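Local coordinates for YncI copper-binding domain-containing protein (Nocardia farcinica, PDB 3ESM) that is of unknown function but probably binds copper through this YcnI-like, immunoglobulin-like domain, one piece of a longer protein predicted to be membrane-associated, at residues P10-G15 against G93-A98; V19-V24 against R87-I92; A32-T37 against E106-D111; V38-V43 against V101-E106; P52-R57 against P75-V80. The protein carries 2 engineered substitutions. All coordinates share one frame; numbering follows the deposited sequence. Where two conformers were deposited one is given.

Interaction 1 (P10-G15 against G93-A98); sequences PGAAQG and GPLPSA
Q14 turns its CG anti to its own carbonyl carbon (chi1 -56°), which brings that methylene to 3.2 Å from A98 O. The chi1 of L95 likewise sets its CG beside the backbone N, and from there CD1 reaches A12 CB at 4.2 Å; L95 CB lies 3.7 Å from A13 O. Beyond CG the glutamine chain runs extended past A98, and Q14 NE2 ends 3.3 Å from A98 O. The angle there is too poor for a hydrogen bond, and the amide nitrogen instead makes a weak one to L137 O. The bond that does join the loops belongs to the backbone: G15 N donates to L95 O at 2.8 Å. It is bent, with 134° at the hydrogen, and the donor stands well above the carbonyl plane. One residue further along, P96 O receives a CA-H...O contact from Q14 CA at 3.5 Å. Apolar contact is sparse, chiefly that of A12 with L95, and both of these side chains also pack on S18 and L137. The two loops, one leading into strand 18-25 and the other leaving strand 85-93 through the cis peptide bond before P94, thus meet at one end of the immunoglobulin-like fold. The carbonyl oxygens of L95, P96 and A98 each face an N-H or C-H group of residues 14-15, so the contact rests more on main-chain shape than on matched side chains.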
# COMPACT_ATOMS: atom_id res chain seq x y z
N PRO A 10 -3.94 25.89 4.72
CA PRO A 10 -3.84 27.36 4.63
C PRO A 10 -2.96 27.98 5.71
O PRO A 10 -2.08 28.80 5.40
CB PRO A 10 -5.30 27.81 4.77
CG PRO A 10 -6.09 26.67 4.17
CD PRO A 10 -5.34 25.43 4.68
N GLY A 11 -3.16 27.59 6.96
CA GLY A 11 -2.28 28.05 8.02
C GLY A 11 -0.80 27.88 7.68
O GLY A 11 -0.07 28.85 7.52
N ALA A 12 -0.38 26.61 7.55
CA ALA A 12 1.02 26.18 7.40
C ALA A 12 2.17 27.17 7.53
O ALA A 12 2.47 27.93 6.61
CB ALA A 12 1.21 25.34 6.14
N ALA A 13 2.86 27.07 8.67
CA ALA A 13 4.04 27.88 8.93
C ALA A 13 5.20 27.02 9.37
O ALA A 13 5.00 25.93 9.91
CB ALA A 13 3.72 28.91 9.99
N GLN A 14 6.42 27.51 9.18
CA GLN A 14 7.61 26.82 9.69
C GLN A 14 7.51 26.73 11.20
O GLN A 14 7.13 27.72 11.85
CB GLN A 14 8.88 27.59 9.28
CG GLN A 14 9.00 27.79 7.76
CD GLN A 14 10.27 28.51 7.33
OE1 GLN A 14 11.27 28.51 8.05
NE2 GLN A 14 10.25 29.10 6.15
N GLY A 15 7.79 25.54 11.74
CA GLY A 15 7.63 25.26 13.18
C GLY A 15 6.19 25.23 13.66
O GLY A 15 5.91 25.23 14.88
N GLY A 93 2.58 18.40 13.47
CA GLY A 93 3.52 19.47 13.79
C GLY A 93 4.57 18.98 14.75
O GLY A 93 4.44 17.89 15.34
N PRO A 94 5.62 19.77 14.92
CA PRO A 94 5.84 21.01 14.17
C PRO A 94 6.38 20.73 12.79
O PRO A 94 7.16 19.80 12.62
CB PRO A 94 6.93 21.71 14.99
CG PRO A 94 7.70 20.59 15.62
CD PRO A 94 6.68 19.49 15.89
N LEU A 95 5.95 21.53 11.82
CA LEU A 95 6.48 21.49 10.46
C LEU A 95 7.90 22.02 10.45
O LEU A 95 8.26 22.84 11.29
CB LEU A 95 5.60 22.31 9.54
CG LEU A 95 4.18 21.76 9.38
CD1 LEU A 95 3.30 22.73 8.63
CD2 LEU A 95 4.21 20.40 8.64
N PRO A 96 8.71 21.53 9.50
CA PRO A 96 10.14 21.81 9.49
C PRO A 96 10.43 23.29 9.34
O PRO A 96 9.58 24.07 8.88
CB PRO A 96 10.67 21.08 8.24
CG PRO A 96 9.56 20.31 7.70
CD PRO A 96 8.31 20.54 8.49
N SER A 97 11.63 23.66 9.75
CA SER A 97 12.09 25.01 9.51
C SER A 97 12.74 25.03 8.15
O SER A 97 13.96 25.09 8.01
CB SER A 97 13.05 25.43 10.62
OG SER A 97 12.25 25.54 11.78
N ALA A 98 11.88 24.95 7.14
CA ALA A 98 12.28 24.94 5.74
C ALA A 98 11.24 25.73 4.95
O ALA A 98 10.10 25.87 5.39
CB ALA A 98 12.37 23.51 5.22

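Interaction 2 (V19-V24 against R87-I92)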
# COMPACT_ATOMS: atom_id res chain seq x y z
N VAL A 19 -3.52 21.36 10.16
CA VAL A 19 -4.36 20.27 9.66
C VAL A 19 -4.09 20.21 8.15
O VAL A 19 -4.45 21.15 7.42
CB VAL A 19 -5.86 20.54 9.90
CG1 VAL A 19 -6.71 19.46 9.25
CG2 VAL A 19 -6.18 20.62 11.40
N VAL A 20 -3.48 19.12 7.67
CA VAL A 20 -3.13 18.97 6.26
C VAL A 20 -4.11 18.03 5.59
O VAL A 20 -4.35 16.94 6.10
CB VAL A 20 -1.70 18.40 6.10
CG1 VAL A 20 -1.31 18.23 4.61
CG2 VAL A 20 -0.73 19.33 6.79
N THR A 21 -4.69 18.48 4.49
CA THR A 21 -5.69 17.70 3.79
C THR A 21 -5.09 17.24 2.48
O THR A 21 -4.64 18.07 1.69
CB THR A 21 -6.93 18.55 3.48
OG1 THR A 21 -7.64 18.85 4.69
CG2 THR A 21 -7.86 17.80 2.49
N PHE A 22 -5.05 15.92 2.25
CA PHE A 22 -4.57 15.35 0.98
C PHE A 22 -5.77 14.96 0.16
O PHE A 22 -6.58 14.15 0.61
CB PHE A 22 -3.68 14.12 1.23
CG PHE A 22 -2.42 14.46 1.96
CD1 PHE A 22 -1.34 15.00 1.28
CD2 PHE A 22 -2.34 14.28 3.33
CE1 PHE A 22 -0.18 15.34 1.96
CE2 PHE A 22 -1.17 14.63 4.04
CZ PHE A 22 -0.11 15.18 3.35
N ARG A 23 -5.93 15.57 -1.02
CA ARG A 23 -7.07 15.26 -1.86
C ARG A 23 -6.54 14.39 -2.98
O ARG A 23 -5.67 14.81 -3.74
CB ARG A 23 -7.71 16.52 -2.42
CG ARG A 23 -9.01 16.26 -3.16
CD ARG A 23 -9.71 17.56 -3.53
NE ARG A 23 -11.06 17.30 -3.99
CZ ARG A 23 -11.46 17.45 -5.24
NH1 ARG A 23 -10.60 17.88 -6.15
NH2 ARG A 23 -12.72 17.17 -5.57
N VAL A 24 -7.08 13.18 -3.06
CA VAL A 24 -6.57 12.15 -3.95
C VAL A 24 -7.55 11.75 -5.04
O VAL A 24 -8.68 11.33 -4.72
CB VAL A 24 -6.29 10.89 -3.12
CG1 VAL A 24 -5.77 9.74 -4.01
CG2 VAL A 24 -5.32 11.25 -1.96
N ARG A 87 -10.71 13.09 0.39
CA ARG A 87 -9.80 13.80 1.29
C ARG A 87 -9.33 12.91 2.44
O ARG A 87 -10.11 12.14 3.02
CB ARG A 87 -10.46 15.06 1.86
CG ARG A 87 -10.79 16.14 0.85
CD ARG A 87 -11.57 17.26 1.57
NE ARG A 87 -12.61 16.68 2.43
CZ ARG A 87 -12.58 16.66 3.77
NH1 ARG A 87 -11.57 17.23 4.43
NH2 ARG A 87 -13.58 16.09 4.45
N PHE A 88 -8.05 13.00 2.74
CA PHE A 88 -7.45 12.25 3.84
C PHE A 88 -6.80 13.34 4.68
O PHE A 88 -5.94 14.09 4.17
CB PHE A 88 -6.40 11.30 3.30
CG PHE A 88 -6.95 10.20 2.45
CD1 PHE A 88 -7.36 9.00 3.02
CD2 PHE A 88 -7.06 10.36 1.07
CE1 PHE A 88 -7.88 7.98 2.24
CE2 PHE A 88 -7.58 9.34 0.28
CZ PHE A 88 -7.99 8.17 0.87
N VAL A 89 -7.13 13.39 5.97
CA VAL A 89 -6.75 14.55 6.78
C VAL A 89 -5.90 14.15 7.98
O VAL A 89 -6.21 13.20 8.73
CB VAL A 89 -8.00 15.29 7.31
CG1 VAL A 89 -7.57 16.42 8.21
CG2 VAL A 89 -8.87 15.76 6.15
N VAL A 90 -4.77 14.83 8.13
CA VAL A 90 -3.92 14.54 9.27
C VAL A 90 -3.42 15.86 9.88
O VAL A 90 -3.03 16.76 9.15
CB VAL A 90 -2.74 13.62 8.87
CG1 VAL A 90 -1.81 14.29 7.82
CG2 VAL A 90 -1.95 13.09 10.10
N SER A 91 -3.46 15.95 11.20
CA SER A 91 -2.99 17.14 11.89
C SER A 91 -1.59 16.88 12.40
O SER A 91 -1.38 15.95 13.18
CB SER A 91 -3.90 17.44 13.07
OG SER A 91 -3.35 18.46 13.87
N ILE A 92 -0.62 17.69 11.96
CA ILE A 92 0.76 17.39 12.30
C ILE A 92 1.52 18.64 12.72
O ILE A 92 1.16 19.78 12.34
CB ILE A 92 1.51 16.79 11.08
CG1 ILE A 92 1.53 17.78 9.90
CG2 ILE A 92 0.85 15.48 10.69
CD1 ILE A 92 2.30 17.31 8.63
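V20 pairs with V90 and F22 with F88 as hydrogen-bonded pairs of two antiparallel strands, the central pair of the four-stranded sheet in this immunoglobulin-like fold. Each pair exchanges two N-H...O bonds; the straightest runs from F22 N to F88 O, 2.8 Å long with 176° at the hydrogen. The strand directions lie 160° apart, and side chains alternate between the sheet's faces. On the face of V20, F22, F88 and V90 the contacts are hydrophobic. V90 CG1 meets the edge of the F22 ring, in its plane, 3.8 Å from CE2, while V24 CG2 approaches F88 CD2 obliquely at 3.6 Å. V20 CG2 reaches I92 CD1 at the other end of the pairing. The face of V19, T21, R87 and V89 is more mixed, with T21 CG2 lying 3.7 Å from R87 CG. A second shell from the opposing sheet holds the rings: F22 packs edge-to-face with F103 and also touches V38, and F88 packs edge-to-face with W54 and meets the W71 ring at an intermediate angle. R23 makes a cation-pi contact with F85. Strand 6-8 continues the sheet through backbone bonds of T21 and R23, and S91 bonds to R47 on its other side. Beside T21, V19 CG1, anti to its backbone N (chi1 175°), presses on V89 CG1 at 3.3 Å, closer than carbon atoms usually come.

Interaction 3 (A32-T37 against E106-D111). Engineered in segment 32-37: M36 (natural residue Leu).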
# COMPACT_ATOMS: atom_id res chain seq x y z
N ALA A 32 -10.61 1.21 -7.92
CA ALA A 32 -10.93 2.22 -6.91
C ALA A 32 -9.73 2.40 -5.98
O ALA A 32 -8.92 1.48 -5.86
CB ALA A 32 -12.12 1.75 -6.10
N THR A 33 -9.60 3.56 -5.35
CA THR A 33 -8.52 3.74 -4.39
C THR A 33 -8.93 3.07 -3.07
O THR A 33 -9.97 3.43 -2.49
CB THR A 33 -8.25 5.21 -4.10
OG1 THR A 33 -7.81 5.84 -5.32
CG2 THR A 33 -7.15 5.34 -3.02
N THR A 34 -8.07 2.17 -2.59
CA THR A 34 -8.35 1.41 -1.35
C THR A 34 -7.38 1.65 -0.20
O THR A 34 -7.67 1.29 0.96
CB THR A 34 -8.39 -0.10 -1.61
OG1 THR A 34 -7.12 -0.53 -2.13
CG2 THR A 34 -9.53 -0.41 -2.60
N ALA A 35 -6.28 2.33 -0.47
CA ALA A 35 -5.39 2.75 0.64
C ALA A 35 -4.53 3.91 0.17
O ALA A 35 -4.29 4.10 -1.03
CB ALA A 35 -4.50 1.62 1.06
N MET A 36 -4.07 4.68 1.14
CA MET A 36 -3.15 5.78 0.86
C MET A 36 -2.12 5.80 1.95
O MET A 36 -2.49 5.85 3.13
CB MET A 36 -3.93 7.09 0.85
CG MET A 36 -3.09 8.35 0.69
SD MET A 36 -2.47 8.55 -1.02
CE MET A 36 -3.74 7.77 -1.89
N THR A 37 -0.83 5.83 1.58
CA THR A 37 0.22 5.95 2.58
C THR A 37 0.95 7.26 2.31
O THR A 37 1.34 7.48 1.18
CB THR A 37 1.19 4.75 2.50
OG1 THR A 37 0.53 3.60 3.10
CG2 THR A 37 2.44 5.02 3.30
N GLU A 106 1.92 7.00 -1.54
CA GLU A 106 1.72 5.78 -2.32
C GLU A 106 0.25 5.42 -2.28
O GLU A 106 -0.31 5.28 -1.19
CB GLU A 106 2.55 4.66 -1.77
CG GLU A 106 4.03 4.99 -1.76
CD GLU A 106 4.65 4.84 -3.14
OE1 GLU A 106 4.12 4.07 -3.97
OE2 GLU A 106 5.70 5.49 -3.37
N GLN A 107 -0.37 5.33 -3.47
CA GLN A 107 -1.83 5.15 -3.58
C GLN A 107 -2.14 3.76 -4.09
O GLN A 107 -1.73 3.40 -5.19
CB GLN A 107 -2.37 6.18 -4.59
CG GLN A 107 -3.88 6.16 -4.83
CD GLN A 107 -4.28 7.12 -5.97
OE1 GLN A 107 -3.40 7.78 -6.53
NE2 GLN A 107 -5.57 7.22 -6.28
N THR A 108 -2.90 2.97 -3.33
CA THR A 108 -3.20 1.61 -3.73
C THR A 108 -4.57 1.55 -4.37
O THR A 108 -5.53 2.14 -3.82
CB THR A 108 -3.21 0.67 -2.49
OG1 THR A 108 -1.90 0.61 -1.88
CG2 THR A 108 -3.65 -0.72 -2.89
N TYR A 109 -4.66 0.80 -5.48
CA TYR A 109 -5.93 0.57 -6.17
C TYR A 109 -6.43 -0.84 -5.97
O TYR A 109 -5.64 -1.75 -5.69
CB TYR A 109 -5.75 0.79 -7.66
CG TYR A 109 -5.72 2.25 -8.04
CD1 TYR A 109 -6.85 2.87 -8.56
CD2 TYR A 109 -4.55 3.00 -7.92
CE1 TYR A 109 -6.83 4.17 -8.95
CE2 TYR A 109 -4.52 4.32 -8.34
CZ TYR A 109 -5.68 4.90 -8.85
OH TYR A 109 -5.71 6.22 -9.26
N SER A 110 -7.75 -1.01 -6.12
CA SER A 110 -8.38 -2.30 -5.91
C SER A 110 -7.85 -3.41 -6.80
O SER A 110 -8.03 -4.61 -6.47
CB SER A 110 -9.86 -2.14 -6.13
OG SER A 110 -10.12 -1.60 -7.41
N ASP A 111 -7.29 -3.06 -7.95
CA ASP A 111 -6.75 -4.08 -8.88
C ASP A 111 -5.31 -4.50 -8.56
O ASP A 111 -4.68 -5.26 -9.34
CB ASP A 111 -6.84 -3.59 -10.34
CG ASP A 111 -6.00 -2.37 -10.61
OD1 ASP A 111 -5.23 -1.94 -9.71
OD2 ASP A 111 -6.15 -1.79 -11.73
O HOH W 1 -6.30 -2.89 -3.15
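A classic beta bulge interrupts the antiparallel pairing of strands 33-43 and 100-109, where T34 and A35 both face T108. T108 O accepts a bond of 2.8 Å from T34 N and a weak one of 3.4 Å from A35 N, while T108 N returns a bond to A35 O. Beyond the bulge, regular pairing resumes with T37 and E106 exchanging two backbone bonds. Before it, A32 and S110 pair through a side chain: S110 OG, lying between its own backbone N and carbonyl carbon (chi1 56°), accepts from A32 N at 2.9 Å, and S110 N donates to A32 O. A water links T34 OG1 to Y109 O beside the bulge, donating to the latter. This part of the immunoglobulin-like fold also touches the second subunit, and S110 O bonds to S68 OG of that subunit. The side chains of T33, M36, Q107 and Y109 share one face of the sheet, where M36 and Q107 pack on V24 of the other sheet. Q107 runs fully extended across T33 at about a right angle, and its NE2 donates to T33 OG1 at 2.8 Å with the oxygen in the amide plane. That amide is gripped further by P25 O at NE2 and by W117 NE1 at OE1, a network that would fix its rotation. T33 OG1, also bonded to T26 OG1, stands 4.1 Å above one face of the Y109 ring, offset toward the rim, and Y109 OH bonds to E27 N. M36, an engineered residue, has CE turned by chi3 (30°) to 3.4 Å from Q107 CG.

Interaction 4 (V38-V43 against V101-E106); sequences VTLPNV and VSFPAE
V38 and A105 form a non-hydrogen-bonded antiparallel pair, after which the touching parts, 154° apart in direction, are joined by the single bond from T39 N to P104 O. This bond is 2.8 Å long, and P104 C=O points almost straight at its donor. Further along, direct pairing gives way to water: one molecule donates to both T39 O and S102 O and bridges the two strands. F103 carries the side-chain packing. Its ring comes against P41, whose CD approaches CE1 obliquely at 3.5 Å. T39 O lies at the edge of the same ring, near its plane. V38 CG1, anti to its backbone N (chi1 176°), closes on F103 CB at 3.6 Å, its other methyl, CG2, meets A105 CB, and L40 CD2 touches the ring more loosely. P41, the centre of an inverse gamma turn, crosses V101 at about a right angle, with its CG 3.8 Å from V101 CG2. T39 and P104 also pack obliquely, CB to CD, and T39 touches D111 of the second subunit as well. From the opposing sheet I92 packs on F103. One continuous strand and one interrupted at F103-P104, with the F103 ring packed between the facing sheets, make this a piece of the hydrophobic core of an immunoglobulin-like beta-sandwich.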
# COMPACT_ATOMS: atom_id res chain seq x y z
N VAL A 38 1.15 8.09 3.32
CA VAL A 38 1.86 9.36 3.09
C VAL A 38 3.06 9.42 4.00
O VAL A 38 2.96 9.13 5.19
CB VAL A 38 0.97 10.57 3.38
CG1 VAL A 38 1.77 11.87 3.23
CG2 VAL A 38 -0.20 10.57 2.43
N THR A 39 4.19 9.85 3.44
CA THR A 39 5.43 9.94 4.21
C THR A 39 5.45 11.30 4.89
O THR A 39 5.25 12.33 4.23
CB THR A 39 6.63 9.86 3.25
OG1 THR A 39 6.70 8.55 2.68
CG2 THR A 39 7.91 10.18 3.98
N LEU A 40 5.66 11.32 6.22
CA LEU A 40 5.59 12.55 7.01
C LEU A 40 6.97 12.99 7.40
O LEU A 40 7.88 12.19 7.50
CB LEU A 40 4.77 12.38 8.30
CG LEU A 40 3.32 11.94 8.06
CD1 LEU A 40 2.68 11.56 9.40
CD2 LEU A 40 2.54 13.08 7.41
N PRO A 41 7.12 14.29 7.65
CA PRO A 41 8.46 14.79 7.85
C PRO A 41 8.89 14.62 9.33
O PRO A 41 9.27 15.59 10.03
CB PRO A 41 8.34 16.27 7.42
CG PRO A 41 6.90 16.63 7.65
CD PRO A 41 6.13 15.34 7.38
N ASN A 42 8.80 13.39 9.81
CA ASN A 42 9.32 13.05 11.12
C ASN A 42 8.87 14.04 12.18
O ASN A 42 9.70 14.60 12.90
CB ASN A 42 10.84 13.00 11.08
CG ASN A 42 11.38 11.81 10.30
OD1 ASN A 42 12.58 11.48 10.38
ND2 ASN A 42 10.53 11.16 9.53
N VAL A 43 7.56 14.22 12.30
CA VAL A 43 6.94 15.21 13.20
C VAL A 43 6.70 14.63 14.58
O VAL A 43 6.52 13.43 14.74
CB VAL A 43 5.60 15.74 12.63
CG1 VAL A 43 5.85 16.54 11.35
CG2 VAL A 43 4.64 14.58 12.34
N VAL A 101 8.16 21.81 2.18
CA VAL A 101 8.17 20.41 2.64
C VAL A 101 7.33 19.53 1.70
O VAL A 101 6.28 19.97 1.25
CB VAL A 101 7.64 20.29 4.09
CG1 VAL A 101 6.24 20.88 4.23
CG2 VAL A 101 7.73 18.81 4.62
N SER A 102 7.81 18.33 1.40
CA SER A 102 7.06 17.44 0.51
C SER A 102 6.57 16.24 1.30
O SER A 102 7.17 15.88 2.32
CB SER A 102 7.87 17.00 -0.71
OG SER A 102 8.11 18.20 -1.51
N PHE A 103 5.53 15.60 0.76
CA PHE A 103 4.90 14.43 1.39
C PHE A 103 4.76 13.33 0.36
O PHE A 103 3.69 13.12 -0.17
CB PHE A 103 3.54 14.79 1.97
CG PHE A 103 3.55 15.92 2.94
CD1 PHE A 103 3.72 15.69 4.30
CD2 PHE A 103 3.38 17.22 2.50
CE1 PHE A 103 3.71 16.75 5.23
CE2 PHE A 103 3.37 18.30 3.41
CZ PHE A 103 3.54 18.06 4.78
N PRO A 104 5.84 12.61 0.10
CA PRO A 104 5.79 11.51 -0.89
C PRO A 104 4.63 10.57 -0.49
O PRO A 104 4.44 10.33 0.71
CB PRO A 104 7.15 10.83 -0.71
CG PRO A 104 8.06 11.94 -0.23
CD PRO A 104 7.20 12.87 0.61
N ALA A 105 3.86 10.09 -1.46
CA ALA A 105 2.69 9.26 -1.12
C ALA A 105 2.62 8.03 -2.01
O ALA A 105 3.21 8.01 -3.10
CB ALA A 105 1.44 10.05 -1.23
N GLU A 106 1.92 7.00 -1.54
CA GLU A 106 1.72 5.78 -2.32
C GLU A 106 0.25 5.42 -2.28
O GLU A 106 -0.31 5.28 -1.19
CB GLU A 106 2.55 4.66 -1.77
CG GLU A 106 4.03 4.99 -1.76
CD GLU A 106 4.65 4.84 -3.14
OE1 GLU A 106 4.12 4.07 -3.97
OE2 GLU A 106 5.70 5.49 -3.37
O HOH W 2 7.43 14.17 4.39
O HOH W 3 4.89 7.32 0.82

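Interaction 5 (P52-R57 against P75-V80); sequences PGWTAR and PGNPGV. With DMS (dimethyl sulfoxide), chain D.
N77 reaches toward G53 from a loop, and its side chain can be followed outward atom by atom. CB lies 3.8 Å from G53 O. CG stands anti to the backbone N (chi1 -180°), equally far from that oxygen, and there the amide divides its work. On one branch OD1 turns back to its own loop and accepts from G79 N at 3.0 Å, an Asx turn with the donor well above the plane of the amide; together with the ND2 bond it limits rotation of the group. On the other, ND2 donates to G53 O at 2.9 Å with 169° at the hydrogen. The oxygen lies in the plane of the N77 amide, yet the nitrogen stands well above the plane of the G53 carbonyl. ND2 also hangs 3.3 Å above one face of the W54 indole, offset toward the rim, with ring and amide planes nearly perpendicular. Its nearest ring atom is W54 NE1; both are donors, so their closeness is packing and not a bond. Further round the indole, V80 CG2 meets W54 CZ2 at 3.8 Å and G79 CA comes near obliquely. A dimethyl sulfoxide, probably from the crystallisation liquor, accepts from G76 N. N77 O bonds to R57 NH2 of the second subunit, and reciprocally R57 NH2 of this chain bonds to N77 O of the second subunit. The tryptophan stands at the start of strand 54-60, packing on W71 and A73 of strand 66-73 with F88 of strand 85-93 beside it, while V80 ties the loop by backbone bonding to T33 of strand 33-43.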
# COMPACT_ATOMS: atom_id res chain seq x y z
N PRO A 52 -15.28 7.38 8.65
CA PRO A 52 -16.05 6.15 8.62
C PRO A 52 -15.66 5.27 7.43
O PRO A 52 -15.53 5.78 6.29
CB PRO A 52 -17.51 6.64 8.51
CG PRO A 52 -17.45 7.97 9.21
CD PRO A 52 -16.15 8.57 8.70
N GLY A 53 -15.49 3.99 7.70
CA GLY A 53 -15.16 3.04 6.66
C GLY A 53 -13.68 2.92 6.37
O GLY A 53 -13.30 2.13 5.51
N TRP A 54 -12.85 3.70 7.06
CA TRP A 54 -11.37 3.62 6.85
C TRP A 54 -10.68 3.47 8.19
O TRP A 54 -11.18 3.98 9.23
CB TRP A 54 -10.86 4.92 6.22
CG TRP A 54 -11.42 5.17 4.85
CD1 TRP A 54 -12.69 5.61 4.54
CD2 TRP A 54 -10.74 4.97 3.61
NE1 TRP A 54 -12.82 5.72 3.15
CE2 TRP A 54 -11.64 5.35 2.57
CE3 TRP A 54 -9.46 4.57 3.28
CZ2 TRP A 54 -11.31 5.24 1.20
CZ3 TRP A 54 -9.11 4.50 1.88
CH2 TRP A 54 -10.04 4.84 0.88
N THR A 55 -9.56 2.76 8.20
CA THR A 55 -8.75 2.67 9.40
C THR A 55 -7.44 3.39 9.15
O THR A 55 -6.88 3.27 8.08
CB THR A 55 -8.50 1.21 9.79
OG1 THR A 55 -9.79 0.64 10.17
CG2 THR A 55 -7.54 1.15 10.97
N ALA A 56 -6.97 4.17 10.12
CA ALA A 56 -5.70 4.88 9.96
C ALA A 56 -4.66 4.38 10.96
O ALA A 56 -5.00 4.06 12.14
CB ALA A 56 -5.88 6.38 10.08
N ARG A 57 -3.41 4.28 10.51
CA ARG A 57 -2.29 3.99 11.41
C ARG A 57 -1.25 5.08 11.18
O ARG A 57 -1.03 5.50 10.05
CB ARG A 57 -1.62 2.62 11.18
CG ARG A 57 -0.99 2.41 9.85
CD ARG A 57 -0.41 0.96 9.77
NE ARG A 57 0.83 0.81 10.53
CZ ARG A 57 1.03 -0.04 11.54
NH1 ARG A 57 0.06 -0.85 11.98
NH2 ARG A 57 2.22 -0.06 12.12
N PRO A 75 -12.95 -3.65 5.04
CA PRO A 75 -13.61 -4.68 4.23
C PRO A 75 -15.08 -4.30 3.99
O PRO A 75 -15.78 -3.88 4.93
CB PRO A 75 -13.49 -5.93 5.12
CG PRO A 75 -12.21 -5.70 5.85
CD PRO A 75 -12.24 -4.21 6.18
N GLY A 76 -15.57 -4.46 2.77
CA GLY A 76 -16.93 -4.03 2.45
C GLY A 76 -17.03 -2.63 1.89
O GLY A 76 -17.97 -2.34 1.14
N ASN A 77 -16.10 -1.76 2.29
CA ASN A 77 -16.02 -0.43 1.70
C ASN A 77 -15.33 -0.56 0.36
O ASN A 77 -14.18 -0.99 0.33
CB ASN A 77 -15.21 0.47 2.65
CG ASN A 77 -15.07 1.88 2.15
OD1 ASN A 77 -15.48 2.20 1.03
ND2 ASN A 77 -14.47 2.75 2.97
N PRO A 78 -16.02 -0.20 -0.74
CA PRO A 78 -15.45 -0.40 -2.08
C PRO A 78 -14.32 0.59 -2.40
O PRO A 78 -13.73 0.48 -3.49
CB PRO A 78 -16.64 -0.11 -2.99
CG PRO A 78 -17.47 0.85 -2.23
CD PRO A 78 -17.38 0.37 -0.81
N GLY A 79 -14.04 1.54 -1.52
CA GLY A 79 -13.00 2.55 -1.76
C GLY A 79 -13.44 3.67 -2.70
O GLY A 79 -14.64 3.78 -3.03
N VAL A 80 -12.51 4.53 -3.10
CA VAL A 80 -12.87 5.73 -3.84
C VAL A 80 -13.05 5.40 -5.30
O VAL A 80 -12.13 4.90 -5.97
CB VAL A 80 -11.78 6.81 -3.67
CG1 VAL A 80 -12.21 8.14 -4.34
CG2 VAL A 80 -11.43 6.97 -2.19
S DMS D . -14.19 -5.44 -0.90
O DMS D . -14.05 -5.71 0.83
C1 DMS D . -15.24 -6.71 -1.66
C2 DMS D . -15.26 -3.98 -1.07

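Overall arrangement
Interactions 3 and 4 use the same pair of strands, 33-43 and 100-109, and share E106: the former is a polar, buried pairing around a bulge, the latter a partly buried, hydrophobic one with a water bridging the strands. Interaction 2, also partly buried, belongs to the facing sheet, and its inward side chains pack on both, which closes the sandwich. Interactions 1 and 5 lie on opposite sides of the chain's centre, their own centres about 29 Å apart, and are loop contacts relying on one hydrogen bond each; 1 is partly buried, 5 a surface contact. Interaction 1 touches interaction 4 through P96 and V43, and interaction 5 joins interaction 3 through V80. Interactions 3, 4 and 5 also touch the second subunit.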